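Local structure of Serine/threonine-protein kinase-like protein ACR4 (Arabidopsis thaliana, 7A0J) at residues A[7-12]-A[274-279]; A[280-285]-A[294-299]; A[64-69]-A[88-93]; A[102-107]-A[141-146]; A[177-182]-A[193-198]. The protein controls formative cell divisions in root meristems with the peptide CLE40 as a receptor kinase whose extracellular propeller domain is this chain. One frame throughout, in Å; residues are numbered along the deposited sequence. Where two conformers were deposited one is given.

Contact 1 of 5, residues A[7-12]-A[274-279]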
# COMPACT_ATOMS: atom_id res chain seq x y z
N ILE A 7 -6.65 5.31 0.99
CA ILE A 7 -5.95 5.78 2.22
C ILE A 7 -4.53 5.20 2.24
O ILE A 7 -4.34 4.09 1.71
CB ILE A 7 -6.75 5.42 3.49
CG1 ILE A 7 -6.96 3.91 3.63
CG2 ILE A 7 -8.07 6.18 3.50
CD1 ILE A 7 -7.54 3.48 4.96
N ALA A 8 -3.58 5.93 2.81
CA ALA A 8 -2.14 5.57 2.86
C ALA A 8 -1.48 6.23 4.08
O ALA A 8 -2.02 7.24 4.57
CB ALA A 8 -1.46 5.96 1.58
N ILE A 9 -0.36 5.68 4.53
CA ILE A 9 0.39 6.14 5.73
C ILE A 9 1.86 6.34 5.38
O ILE A 9 2.45 5.44 4.73
CB ILE A 9 0.21 5.15 6.90
CG1 ILE A 9 -1.20 5.22 7.49
CG2 ILE A 9 1.28 5.37 7.97
CD1 ILE A 9 -1.47 4.21 8.58
N SER A 10 2.42 7.48 5.79
CA SER A 10 3.87 7.77 5.79
C SER A 10 4.40 7.68 7.22
O SER A 10 3.61 7.94 8.15
CB SER A 10 4.16 9.11 5.17
OG SER A 10 3.76 9.14 3.81
N TYR A 11 5.67 7.30 7.37
CA TYR A 11 6.31 6.97 8.67
C TYR A 11 7.79 7.35 8.63
O TYR A 11 8.25 7.86 7.59
CB TYR A 11 6.11 5.48 8.96
CG TYR A 11 6.39 4.58 7.79
CD1 TYR A 11 5.40 4.28 6.86
CD2 TYR A 11 7.65 4.06 7.57
CE1 TYR A 11 5.66 3.47 5.77
CE2 TYR A 11 7.93 3.24 6.49
CZ TYR A 11 6.92 2.95 5.58
OH TYR A 11 7.18 2.15 4.50
N GLY A 12 8.51 7.11 9.74
CA GLY A 12 9.95 7.38 9.89
C GLY A 12 10.22 8.54 10.82
O GLY A 12 9.27 9.05 11.44
N ASP A 274 -12.16 0.43 5.94
CA ASP A 274 -10.80 0.27 5.35
C ASP A 274 -9.72 0.53 6.42
O ASP A 274 -10.02 1.22 7.41
CB ASP A 274 -10.62 1.20 4.15
CG ASP A 274 -9.62 0.69 3.12
OD1 ASP A 274 -8.96 -0.33 3.39
OD2 ASP A 274 -9.52 1.33 2.05
N LEU A 275 -8.52 -0.02 6.20
CA LEU A 275 -7.32 0.16 7.07
C LEU A 275 -6.14 0.62 6.22
O LEU A 275 -6.14 0.36 5.00
CB LEU A 275 -6.97 -1.17 7.76
CG LEU A 275 -7.96 -1.69 8.79
CD1 LEU A 275 -7.46 -2.98 9.41
CD2 LEU A 275 -8.23 -0.65 9.88
N ALA A 276 -5.18 1.29 6.85
CA ALA A 276 -3.83 1.61 6.32
C ALA A 276 -2.80 1.33 7.41
O ALA A 276 -3.13 1.52 8.60
CB ALA A 276 -3.77 3.04 5.85
N ALA A 277 -1.61 0.86 7.03
CA ALA A 277 -0.51 0.49 7.96
C ALA A 277 0.76 1.26 7.60
O ALA A 277 1.09 1.33 6.40
CB ALA A 277 -0.28 -1.00 7.91
N GLY A 278 1.40 1.85 8.61
CA GLY A 278 2.79 2.35 8.57
C GLY A 278 3.72 1.31 9.16
O GLY A 278 3.31 0.13 9.23
N ASN A 279 4.91 1.72 9.61
CA ASN A 279 5.94 0.80 10.17
C ASN A 279 5.44 0.21 11.49
O ASN A 279 5.48 -1.03 11.62
CB ASN A 279 7.32 1.47 10.30
CG ASN A 279 7.30 2.81 11.01
OD1 ASN A 279 6.27 3.27 11.49
ND2 ASN A 279 8.46 3.45 11.08
O HOH W 1 2.59 2.69 4.50
O HOH W 2 8.05 5.84 12.74
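Two innermost strands of neighbouring propeller blades, 7-10 of the first repeat and 274-277 of the seventh, run side by side here, and Ile7, Ile9 and Ala276 fill the seam. The strand directions differ by 20° and the axes come within 5.7 Å, yet no direct hydrogen bond joins them. Ile7 CD1 rests on the backbone of Leu275, 3.4 Å from its carbonyl carbon. Ile9 has CG2 anti to the backbone N and CG1 beside it (chi1 -72°), which spreads the branches: CG1 lies 3.7 Å from Ala276 CB, CG2 3.4 Å from Gly278 CA. A side chain on Gly278 would collide with that methyl. The Tyr11 ring has Asn279 N over one face, toward the rim, and Asn279 OD1 stands 3.4 Å from Tyr11 CB. The phenol oxygen bonds to Asp98 and Leu1 N. An alanine in place of Tyr11 would probably leave Gly278 and the Asn279 backbone without their aromatic cover and Asp98 without its phenol mate. One water lies 2.8 Å from both Ile9 O and Ala277 O and may donate to either; another joins Gly12 N to Asn279 ND2. Such apolar packing between first and last blades is typical of a closed seven-bladed beta-propeller.

Contact 2 of 5, residues A[280-285]-A[294-299]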
# COMPACT_ATOMS: atom_id res chain seq x y z
N TYR A 280 4.97 1.04 12.43
CA TYR A 280 4.67 0.65 13.83
C TYR A 280 3.32 1.21 14.30
O TYR A 280 3.14 1.38 15.52
CB TYR A 280 5.80 1.12 14.76
CG TYR A 280 7.16 0.60 14.40
CD1 TYR A 280 7.47 -0.75 14.51
CD2 TYR A 280 8.15 1.45 13.93
CE1 TYR A 280 8.72 -1.24 14.17
CE2 TYR A 280 9.41 0.98 13.59
CZ TYR A 280 9.70 -0.37 13.71
OH TYR A 280 10.93 -0.84 13.37
N PHE A 281 2.39 1.45 13.37
CA PHE A 281 1.02 1.94 13.70
C PHE A 281 0.08 1.72 12.51
O PHE A 281 0.54 1.75 11.34
CB PHE A 281 1.05 3.41 14.11
CG PHE A 281 1.58 4.34 13.05
CD1 PHE A 281 2.95 4.50 12.88
CD2 PHE A 281 0.72 5.03 12.22
CE1 PHE A 281 3.44 5.35 11.90
CE2 PHE A 281 1.21 5.88 11.24
CZ PHE A 281 2.57 6.03 11.08
N THR A 282 -1.20 1.52 12.81
CA THR A 282 -2.31 1.29 11.84
C THR A 282 -3.37 2.36 12.06
O THR A 282 -3.59 2.76 13.22
CB THR A 282 -2.88 -0.13 12.01
OG1 THR A 282 -1.83 -1.04 11.72
CG2 THR A 282 -4.06 -0.41 11.11
N CYS A 283 -4.00 2.81 10.97
CA CYS A 283 -5.15 3.75 10.98
C CYS A 283 -6.34 3.10 10.26
O CYS A 283 -6.11 2.43 9.24
CB CYS A 283 -4.79 5.08 10.33
SG CYS A 283 -3.39 5.91 11.13
N GLY A 284 -7.55 3.28 10.81
CA GLY A 284 -8.82 2.85 10.19
C GLY A 284 -9.74 4.03 9.97
O GLY A 284 -9.63 5.02 10.72
N VAL A 285 -10.61 3.94 8.96
CA VAL A 285 -11.62 4.98 8.61
C VAL A 285 -13.02 4.41 8.87
O VAL A 285 -13.28 3.28 8.42
CB VAL A 285 -11.46 5.50 7.17
CG1 VAL A 285 -10.26 6.43 7.04
CG2 VAL A 285 -11.36 4.37 6.15
N VAL A 294 -8.49 7.67 13.09
CA VAL A 294 -8.43 6.75 14.26
C VAL A 294 -7.23 5.83 14.07
O VAL A 294 -7.30 4.94 13.20
CB VAL A 294 -9.74 5.95 14.43
CG1 VAL A 294 -9.70 5.06 15.66
CG2 VAL A 294 -10.96 6.86 14.47
N CYS A 295 -6.16 6.04 14.84
CA CYS A 295 -4.86 5.32 14.71
C CYS A 295 -4.42 4.77 16.06
O CYS A 295 -4.74 5.39 17.09
CB CYS A 295 -3.78 6.22 14.13
SG CYS A 295 -4.27 7.03 12.59
N TRP A 296 -3.70 3.65 16.04
CA TRP A 296 -3.15 2.96 17.24
C TRP A 296 -1.78 2.37 16.91
O TRP A 296 -1.57 1.95 15.75
CB TRP A 296 -4.14 1.91 17.76
CG TRP A 296 -4.34 0.73 16.86
CD1 TRP A 296 -3.69 -0.47 16.90
CD2 TRP A 296 -5.30 0.63 15.79
NE1 TRP A 296 -4.16 -1.30 15.92
CE2 TRP A 296 -5.15 -0.66 15.22
CE3 TRP A 296 -6.25 1.50 15.25
CZ2 TRP A 296 -5.92 -1.09 14.15
CZ3 TRP A 296 -7.02 1.07 14.18
CH2 TRP A 296 -6.85 -0.21 13.64
N GLY A 297 -0.87 2.39 17.89
CA GLY A 297 0.50 1.87 17.77
C GLY A 297 0.58 0.41 18.20
O GLY A 297 -0.18 0.03 19.11
N LEU A 298 1.45 -0.37 17.56
CA LEU A 298 1.69 -1.80 17.88
C LEU A 298 3.05 -2.24 17.31
O LEU A 298 3.10 -2.64 16.13
CB LEU A 298 0.52 -2.65 17.37
CG LEU A 298 0.19 -2.61 15.87
CD1 LEU A 298 -0.85 -3.67 15.53
CD2 LEU A 298 -0.29 -1.24 15.43
N GLY A 299 4.11 -2.13 18.12
CA GLY A 299 5.50 -2.43 17.73
C GLY A 299 6.46 -1.36 18.20
O GLY A 299 7.34 -1.62 19.02
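Thr282 and Trp296 form the centre of this antiparallel pairing, each backbone N-H donating a hydrogen bond to the other's carbonyl O at 3.0 Å, with both donors lying nearly on the line of the C=O bond. Gly284 N repeats the pattern on Val294 O at 2.9 Å. At the other end Leu298 N reaches Tyr280 O at 3.2 Å; this donor sits above the carbonyl plane, 49° out of it, where the ladder leaves regular strand. Between these bonds the CA atoms of Cys295 and Cys283 add C-H...O contacts to Thr282 O and Val294 O. Leu298 O is buried with no partner in the model. On the Thr282 side of the sheet the tryptophan six-membered ring lies beside the threonine, and Thr282 CB sits over its face, 4.2 Å from the centroid, in a CH-pi contact; Thr282 CG2 touches Trp296 CZ2 at 3.6 Å. Thr282 OG1 is taken up by Tyr242 OH, and Trp296 NE1 makes a weak bond to Pro265 O, tying the pair to the preceding repeat. On the other face Cys283 SG and Cys295 SG are joined covalently, chi3 110°, across a non-hydrogen-bonded pair. A disulfide stapling two adjacent strands of one blade recurs in all seven repeats of this propeller ectodomain.

Contact 3 of 5, residues A[64-69]-A[88-93]. With EDO (1,2-ethanediol), chain G.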
# COMPACT_ATOMS: atom_id res chain seq x y z
N LEU A 64 -5.38 12.48 -13.98
CA LEU A 64 -5.37 12.99 -15.38
C LEU A 64 -4.18 12.41 -16.15
O LEU A 64 -4.41 11.80 -17.21
CB LEU A 64 -5.33 14.52 -15.35
CG LEU A 64 -6.51 15.20 -14.66
CD1 LEU A 64 -6.36 16.72 -14.68
CD2 LEU A 64 -7.83 14.79 -15.30
N SER A 65 -2.95 12.58 -15.64
CA SER A 65 -1.69 12.21 -16.32
C SER A 65 -1.37 10.71 -16.12
O SER A 65 -0.60 10.17 -16.93
CB SER A 65 -0.55 13.07 -15.86
OG SER A 65 -0.20 12.77 -14.51
N HIS A 66 -1.94 10.09 -15.08
CA HIS A 66 -1.72 8.66 -14.72
C HIS A 66 -0.24 8.41 -14.43
O HIS A 66 0.25 7.30 -14.73
CB HIS A 66 -2.28 7.73 -15.82
CG HIS A 66 -3.75 7.83 -16.00
ND1 HIS A 66 -4.34 7.85 -17.25
CD2 HIS A 66 -4.76 7.92 -15.11
CE1 HIS A 66 -5.65 7.94 -17.12
NE2 HIS A 66 -5.93 7.99 -15.81
N GLN A 67 0.45 9.40 -13.85
CA GLN A 67 1.88 9.31 -13.45
C GLN A 67 1.97 9.31 -11.93
O GLN A 67 1.14 9.92 -11.26
CB GLN A 67 2.68 10.46 -14.06
CG GLN A 67 2.73 10.42 -15.58
CD GLN A 67 3.72 11.39 -16.18
OE1 GLN A 67 3.98 12.46 -15.62
NE2 GLN A 67 4.27 11.03 -17.32
N PRO A 68 2.98 8.64 -11.34
CA PRO A 68 3.24 8.77 -9.90
C PRO A 68 3.65 10.21 -9.56
O PRO A 68 4.31 10.84 -10.37
CB PRO A 68 4.38 7.78 -9.61
CG PRO A 68 4.98 7.43 -10.96
CD PRO A 68 3.92 7.72 -12.00
N TYR A 69 3.21 10.70 -8.40
CA TYR A 69 3.53 12.05 -7.86
C TYR A 69 3.70 11.94 -6.35
O TYR A 69 2.70 11.64 -5.65
CB TYR A 69 2.45 13.06 -8.23
CG TYR A 69 2.79 14.49 -7.88
CD1 TYR A 69 3.51 15.28 -8.76
CD2 TYR A 69 2.41 15.05 -6.67
CE1 TYR A 69 3.84 16.59 -8.45
CE2 TYR A 69 2.72 16.36 -6.35
CZ TYR A 69 3.44 17.14 -7.25
OH TYR A 69 3.76 18.43 -6.95
N GLY A 88 4.88 11.25 -21.31
CA GLY A 88 3.56 10.72 -21.71
C GLY A 88 3.29 9.32 -21.19
O GLY A 88 2.20 8.79 -21.50
N ALA A 89 4.22 8.74 -20.42
CA ALA A 89 4.08 7.39 -19.81
C ALA A 89 2.92 7.40 -18.81
O ALA A 89 2.84 8.35 -18.01
CB ALA A 89 5.38 6.98 -19.15
N GLU A 90 2.06 6.38 -18.87
CA GLU A 90 0.89 6.20 -17.98
C GLU A 90 1.08 4.94 -17.13
O GLU A 90 1.74 4.00 -17.61
CB GLU A 90 -0.40 6.10 -18.80
CG GLU A 90 -0.65 7.31 -19.68
CD GLU A 90 -1.99 7.29 -20.39
OE1 GLU A 90 -2.01 7.46 -21.62
OE2 GLU A 90 -3.02 7.10 -19.70
N TYR A 91 0.50 4.94 -15.93
CA TYR A 91 0.62 3.85 -14.92
C TYR A 91 -0.77 3.49 -14.40
O TYR A 91 -1.65 4.38 -14.32
CB TYR A 91 1.58 4.29 -13.80
CG TYR A 91 3.01 4.42 -14.25
CD1 TYR A 91 3.46 5.57 -14.88
CD2 TYR A 91 3.91 3.38 -14.09
CE1 TYR A 91 4.77 5.69 -15.32
CE2 TYR A 91 5.22 3.48 -14.52
CZ TYR A 91 5.65 4.64 -15.14
OH TYR A 91 6.94 4.76 -15.56
N LEU A 92 -0.97 2.21 -14.08
CA LEU A 92 -2.26 1.65 -13.57
C LEU A 92 -2.25 1.66 -12.04
O LEU A 92 -3.32 1.90 -11.45
CB LEU A 92 -2.42 0.22 -14.10
CG LEU A 92 -2.47 0.08 -15.62
CD1 LEU A 92 -2.50 -1.39 -16.03
CD2 LEU A 92 -3.68 0.81 -16.20
N GLU A 93 -1.09 1.40 -11.43
CA GLU A 93 -0.91 1.29 -9.95
C GLU A 93 0.45 1.85 -9.54
O GLU A 93 1.36 1.90 -10.38
CB GLU A 93 -1.00 -0.17 -9.50
CG GLU A 93 -2.31 -0.85 -9.85
CD GLU A 93 -2.44 -2.26 -9.32
OE1 GLU A 93 -1.81 -2.57 -8.29
OE2 GLU A 93 -3.17 -3.06 -9.95
C1 EDO G . 2.15 21.45 -5.37
O1 EDO G . 1.81 21.04 -6.68
C2 EDO G . 2.12 20.35 -4.38
O2 EDO G . 3.03 19.30 -4.67
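A histidine-carboxylate hydrogen bond, His66 ND1 to Glu90 OE2 at 2.9 Å, spans two loops at the rim of the beta-propeller, where the turn into strand 68-72 of the second repeat meets the chain entering strand 91-96. The bond is fairly straight, 161° at the hydrogen. The acceptor lies close to the imidazole plane, ring and carboxylate being turned only 13° apart, and the nitrogen comes in on the anti side of the oxygen. His66 CG stands anti to the carbonyl carbon (chi1 -64°), beside the backbone N, and the near-planar bond to the glutamate holds the ring from there. The carboxylate would probably favour a protonated imidazole, though the long, weak ion pair of Glu90 OE2 with Lys106 would partly offset this. An alanine at His66 would probably leave Glu90 OE2 without its imidazole mate and its carboxylate freer to turn. The backbone adds a second tie, a bent bond from Tyr91 N to His66 O at 2.7 Å. A third comes from Gln67, whose extended side chain brings NE2 to a lone pair of Ala89 O at 3.1 Å. Next to these bonds Tyr91 has His66 O at its ring edge, and its hydroxyl bonds to Asp124. The same ring also meets the proline, with Tyr91 CD1 placed 3.6 Å from Pro68 CD.

Contact 4 of 5, residues A[102-107]-A[141-146]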
# COMPACT_ATOMS: atom_id res chain seq x y z
N CYS A 102 7.36 1.67 -6.82
CA CYS A 102 7.16 0.89 -8.07
C CYS A 102 5.84 1.31 -8.73
O CYS A 102 4.85 1.52 -8.00
CB CYS A 102 7.15 -0.61 -7.81
SG CYS A 102 8.77 -1.26 -7.32
N GLY A 103 5.84 1.44 -10.06
CA GLY A 103 4.66 1.77 -10.87
C GLY A 103 4.38 0.69 -11.91
O GLY A 103 5.33 0.31 -12.63
N LEU A 104 3.14 0.20 -11.97
CA LEU A 104 2.68 -0.75 -13.02
C LEU A 104 2.41 0.05 -14.30
O LEU A 104 1.36 0.72 -14.38
CB LEU A 104 1.43 -1.48 -12.52
CG LEU A 104 0.94 -2.63 -13.40
CD1 LEU A 104 2.02 -3.69 -13.56
CD2 LEU A 104 -0.33 -3.24 -12.84
N ARG A 105 3.35 -0.02 -15.26
CA ARG A 105 3.34 0.77 -16.52
C ARG A 105 2.18 0.29 -17.40
O ARG A 105 2.10 -0.91 -17.67
CB ARG A 105 4.68 0.61 -17.24
CG ARG A 105 4.81 1.37 -18.55
CD ARG A 105 5.19 2.83 -18.37
NE ARG A 105 5.74 3.39 -19.61
CZ ARG A 105 5.02 3.80 -20.65
NH1 ARG A 105 5.64 4.29 -21.71
NH2 ARG A 105 3.70 3.72 -20.63
N LYS A 106 1.31 1.22 -17.82
CA LYS A 106 0.16 0.96 -18.73
C LYS A 106 0.69 0.73 -20.14
O LYS A 106 1.41 1.57 -20.67
CB LYS A 106 -0.82 2.14 -18.69
CG LYS A 106 -2.10 1.95 -19.50
CD LYS A 106 -3.04 3.13 -19.39
CE LYS A 106 -4.33 2.92 -20.15
NZ LYS A 106 -5.26 4.06 -19.98
N PRO A 107 0.36 -0.41 -20.80
CA PRO A 107 0.82 -0.68 -22.16
C PRO A 107 -0.02 0.04 -23.22
O PRO A 107 -1.16 0.34 -22.93
CB PRO A 107 0.67 -2.21 -22.27
CG PRO A 107 -0.52 -2.52 -21.39
CD PRO A 107 -0.47 -1.51 -20.26
N HIS A 141 -1.13 -7.42 -11.57
CA HIS A 141 -1.91 -6.33 -10.92
C HIS A 141 -1.72 -6.42 -9.40
O HIS A 141 -0.97 -7.31 -8.95
CB HIS A 141 -3.39 -6.40 -11.34
CG HIS A 141 -4.09 -7.63 -10.88
ND1 HIS A 141 -4.85 -7.65 -9.72
CD2 HIS A 141 -4.16 -8.88 -11.40
CE1 HIS A 141 -5.36 -8.86 -9.56
NE2 HIS A 141 -4.95 -9.63 -10.57
N SER A 142 -2.37 -5.53 -8.65
CA SER A 142 -2.37 -5.48 -7.17
C SER A 142 -0.93 -5.42 -6.64
O SER A 142 -0.56 -6.26 -5.80
CB SER A 142 -3.12 -6.66 -6.60
OG SER A 142 -4.45 -6.70 -7.11
N LEU A 143 -0.14 -4.45 -7.12
CA LEU A 143 1.22 -4.14 -6.61
C LEU A 143 1.14 -3.90 -5.09
O LEU A 143 0.18 -3.25 -4.64
CB LEU A 143 1.79 -2.91 -7.33
CG LEU A 143 2.76 -3.19 -8.47
CD1 LEU A 143 2.13 -4.07 -9.54
CD2 LEU A 143 3.26 -1.89 -9.08
N SER A 144 2.12 -4.42 -4.34
CA SER A 144 2.26 -4.24 -2.88
C SER A 144 3.74 -4.26 -2.51
O SER A 144 4.44 -5.21 -2.90
CB SER A 144 1.48 -5.27 -2.12
OG SER A 144 1.08 -4.78 -0.85
N ALA A 145 4.20 -3.23 -1.78
CA ALA A 145 5.63 -2.96 -1.49
C ALA A 145 5.98 -3.40 -0.07
O ALA A 145 5.22 -3.05 0.87
CB ALA A 145 5.91 -1.49 -1.70
N GLY A 146 7.08 -4.14 0.08
CA GLY A 146 7.75 -4.40 1.37
C GLY A 146 8.91 -3.45 1.58
O GLY A 146 9.03 -2.49 0.80
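Strands 102-105 and 141-145 run nearly antiparallel, 167° between their directions, but their axes stay 8.4 Å apart, too far for backbone pairing, so side chains fill the interval. Leu143 does most of the reaching. Its CD2 comes to 3.6 Å from Leu104 N and also lies 3.9 Å from Cys102 O, so this one methyl rests against the backbone from Cys102 to Leu104. The other branch, CD1, turns to the leucine opposite and stands 4.0 Å from both Leu104 CB and Leu104 CD1. Leu104 has its CG anti to the backbone N (chi1 -172°), beside the carbonyl carbon, and from there CD1 meets Leu143 while CD2 reaches His141 CA at 4.0 Å. The two leucine side chains pass each other at a slant. Cys102 brings only CB toward the leucine, 4.3 Å from Leu143 CD2; its sulfur is committed to the disulfide with Cys125 inside the third repeat. His141 CB points away from the other segment, and His141 ND1 shares a hydrogen bond of 2.8 Å with Ser142 OG. Glu93 adds polar links: its two carboxylate oxygens take the backbone N-H groups of Ser142 and Leu143. Ala152 and Ser95 also touch Leu143, placing it where the sheet of strand 91-96 meets that of strand 150-154. With no hydrogen bond directly joining the two segments, their contact depends on shape and the burial of apolar surface, while the neighbouring Glu93 supplies directional bonds between the blades.

Contact 5 of 5, residues A[177-182]-A[193-198]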
# COMPACT_ATOMS: atom_id res chain seq x y z
N LYS A 177 2.43 -21.93 -6.19
CA LYS A 177 1.76 -21.14 -7.26
C LYS A 177 0.28 -21.52 -7.33
O LYS A 177 -0.50 -20.75 -7.93
CB LYS A 177 2.45 -21.37 -8.62
CG LYS A 177 3.73 -20.57 -8.84
CD LYS A 177 4.88 -20.92 -7.91
CE LYS A 177 5.42 -22.32 -8.11
NZ LYS A 177 6.34 -22.72 -7.02
N GLU A 178 -0.10 -22.66 -6.73
CA GLU A 178 -1.49 -23.16 -6.64
C GLU A 178 -2.32 -22.26 -5.71
O GLU A 178 -3.55 -22.26 -5.86
CB GLU A 178 -1.51 -24.61 -6.16
CG GLU A 178 -1.05 -25.61 -7.21
CD GLU A 178 0.43 -25.56 -7.56
OE1 GLU A 178 1.23 -25.12 -6.71
OE2 GLU A 178 0.78 -25.96 -8.69
N LYS A 179 -1.67 -21.54 -4.79
CA LYS A 179 -2.33 -20.59 -3.84
C LYS A 179 -2.90 -19.41 -4.63
O LYS A 179 -2.11 -18.62 -5.18
CB LYS A 179 -1.34 -20.12 -2.77
CG LYS A 179 -0.86 -21.20 -1.81
CD LYS A 179 -1.93 -21.65 -0.83
CE LYS A 179 -1.51 -22.85 -0.01
NZ LYS A 179 -1.60 -24.11 -0.78
N LYS A 180 -4.23 -19.31 -4.67
CA LYS A 180 -4.99 -18.26 -5.41
C LYS A 180 -5.40 -17.16 -4.43
O LYS A 180 -5.99 -17.50 -3.38
CB LYS A 180 -6.21 -18.87 -6.11
CG LYS A 180 -5.90 -20.01 -7.07
CD LYS A 180 -5.19 -19.56 -8.33
CE LYS A 180 -4.65 -20.70 -9.17
NZ LYS A 180 -3.19 -20.89 -8.96
N PHE A 181 -5.11 -15.90 -4.76
CA PHE A 181 -5.34 -14.70 -3.90
C PHE A 181 -6.23 -13.71 -4.66
O PHE A 181 -6.06 -13.55 -5.88
CB PHE A 181 -4.00 -14.08 -3.52
CG PHE A 181 -3.16 -14.93 -2.61
CD1 PHE A 181 -3.52 -15.14 -1.28
CD2 PHE A 181 -2.03 -15.59 -3.09
CE1 PHE A 181 -2.75 -15.94 -0.45
CE2 PHE A 181 -1.27 -16.39 -2.26
CZ PHE A 181 -1.63 -16.57 -0.94
N GLN A 182 -7.16 -13.07 -3.94
CA GLN A 182 -8.00 -11.95 -4.46
C GLN A 182 -7.42 -10.61 -3.99
O GLN A 182 -7.70 -9.59 -4.66
CB GLN A 182 -9.47 -12.12 -4.04
CG GLN A 182 -9.71 -12.12 -2.53
CD GLN A 182 -11.15 -12.43 -2.20
OE1 GLN A 182 -11.47 -13.44 -1.58
NE2 GLN A 182 -12.05 -11.56 -2.64
N GLY A 193 -1.98 -12.49 2.30
CA GLY A 193 -2.91 -12.57 1.16
C GLY A 193 -4.24 -13.14 1.58
O GLY A 193 -4.25 -14.14 2.32
N ILE A 194 -5.34 -12.51 1.14
CA ILE A 194 -6.72 -13.05 1.28
C ILE A 194 -6.93 -14.04 0.13
O ILE A 194 -6.92 -13.59 -1.04
CB ILE A 194 -7.77 -11.92 1.31
CG1 ILE A 194 -7.50 -10.95 2.46
CG2 ILE A 194 -9.18 -12.49 1.36
CD1 ILE A 194 -8.36 -9.71 2.44
N LEU A 195 -7.06 -15.33 0.44
CA LEU A 195 -7.25 -16.41 -0.56
C LEU A 195 -8.52 -16.12 -1.38
O LEU A 195 -9.47 -15.57 -0.80
CB LEU A 195 -7.36 -17.77 0.15
CG LEU A 195 -6.06 -18.30 0.76
CD1 LEU A 195 -6.35 -19.45 1.71
CD2 LEU A 195 -5.08 -18.73 -0.32
N ASP A 196 -8.51 -16.48 -2.67
CA ASP A 196 -9.67 -16.34 -3.58
C ASP A 196 -10.79 -17.26 -3.08
O ASP A 196 -10.47 -18.32 -2.50
CB ASP A 196 -9.28 -16.67 -5.03
CG ASP A 196 -10.31 -16.24 -6.06
OD1 ASP A 196 -10.87 -15.14 -5.90
OD2 ASP A 196 -10.54 -17.01 -7.01
N GLY A 197 -12.05 -16.86 -3.27
CA GLY A 197 -13.25 -17.65 -2.94
C GLY A 197 -14.05 -17.04 -1.80
O GLY A 197 -13.59 -16.03 -1.23
N LEU A 198 -15.19 -17.66 -1.47
CA LEU A 198 -16.16 -17.19 -0.44
C LEU A 198 -15.51 -17.18 0.95
O LEU A 198 -15.78 -16.24 1.71
CB LEU A 198 -17.39 -18.10 -0.46
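Gln182, Phe181 and Leu195 bury the most surface where the chain entering strand 181-186 lies against the end of strand 190-195. Phe181 and Leu195 face each other as an antiparallel non-hydrogen-bonded pair, CA atoms 4.2 Å apart, with diverging side chains whose ends nevertheless meet: Phe181 CE1 lies 3.6 Å from Leu195 CD2. That methyl also rests 3.4 Å from Lys180 O. Phe181 CG stands anti to the carbonyl carbon (chi1 -67°), beside the backbone N, and Phe181 CD1 comes to 3.6 Å from Gly193 CA. A CB on Gly193 would clash with the ring, so the bare glycine lets the phenyl lie close. Trp205 meets the same ring, their planes at about 30°, and Leu203 of the third strand also touches it. Gln182 sets its CG 3.5 Å from Ile194 O, and its backbone N bonds to that oxygen at 3.0 Å. On the other side of the pair, Asp196 N gives a nearly straight bond, 169°, to Lys180 O at 2.8 Å, though from well above the carbonyl plane. Two backbone bonds flanking one close pair, with an aromatic packed on the glycine, close the open end of an antiparallel beta-hairpin in the propeller's fifth repeat.

Overall arrangement
The five contacts sample the circular beta-propeller of the ectodomain. Contact 1 joins the first and seventh repeats, and contacts 3, 4 and 5 are all nested inside the long loop it closes. Contact 2 touches it, centres 8 Å apart: Ala276 N probably bonds to Cys283 O, and Ile9 packs on Phe281, so the disulfide-bearing hairpin backs the closure. Contacts 3 and 4 also touch, 11 Å between centres, through strands 91-96 and 100-105, with Leu92 N probably bonded to Leu104 O. Both lie across the chain's centre from contact 2, their centres 29 and 25 Å from it. Contact 5 touches none of the others; contact 4 comes nearest, about 5 Å between nearest atoms and 19 Å between centres.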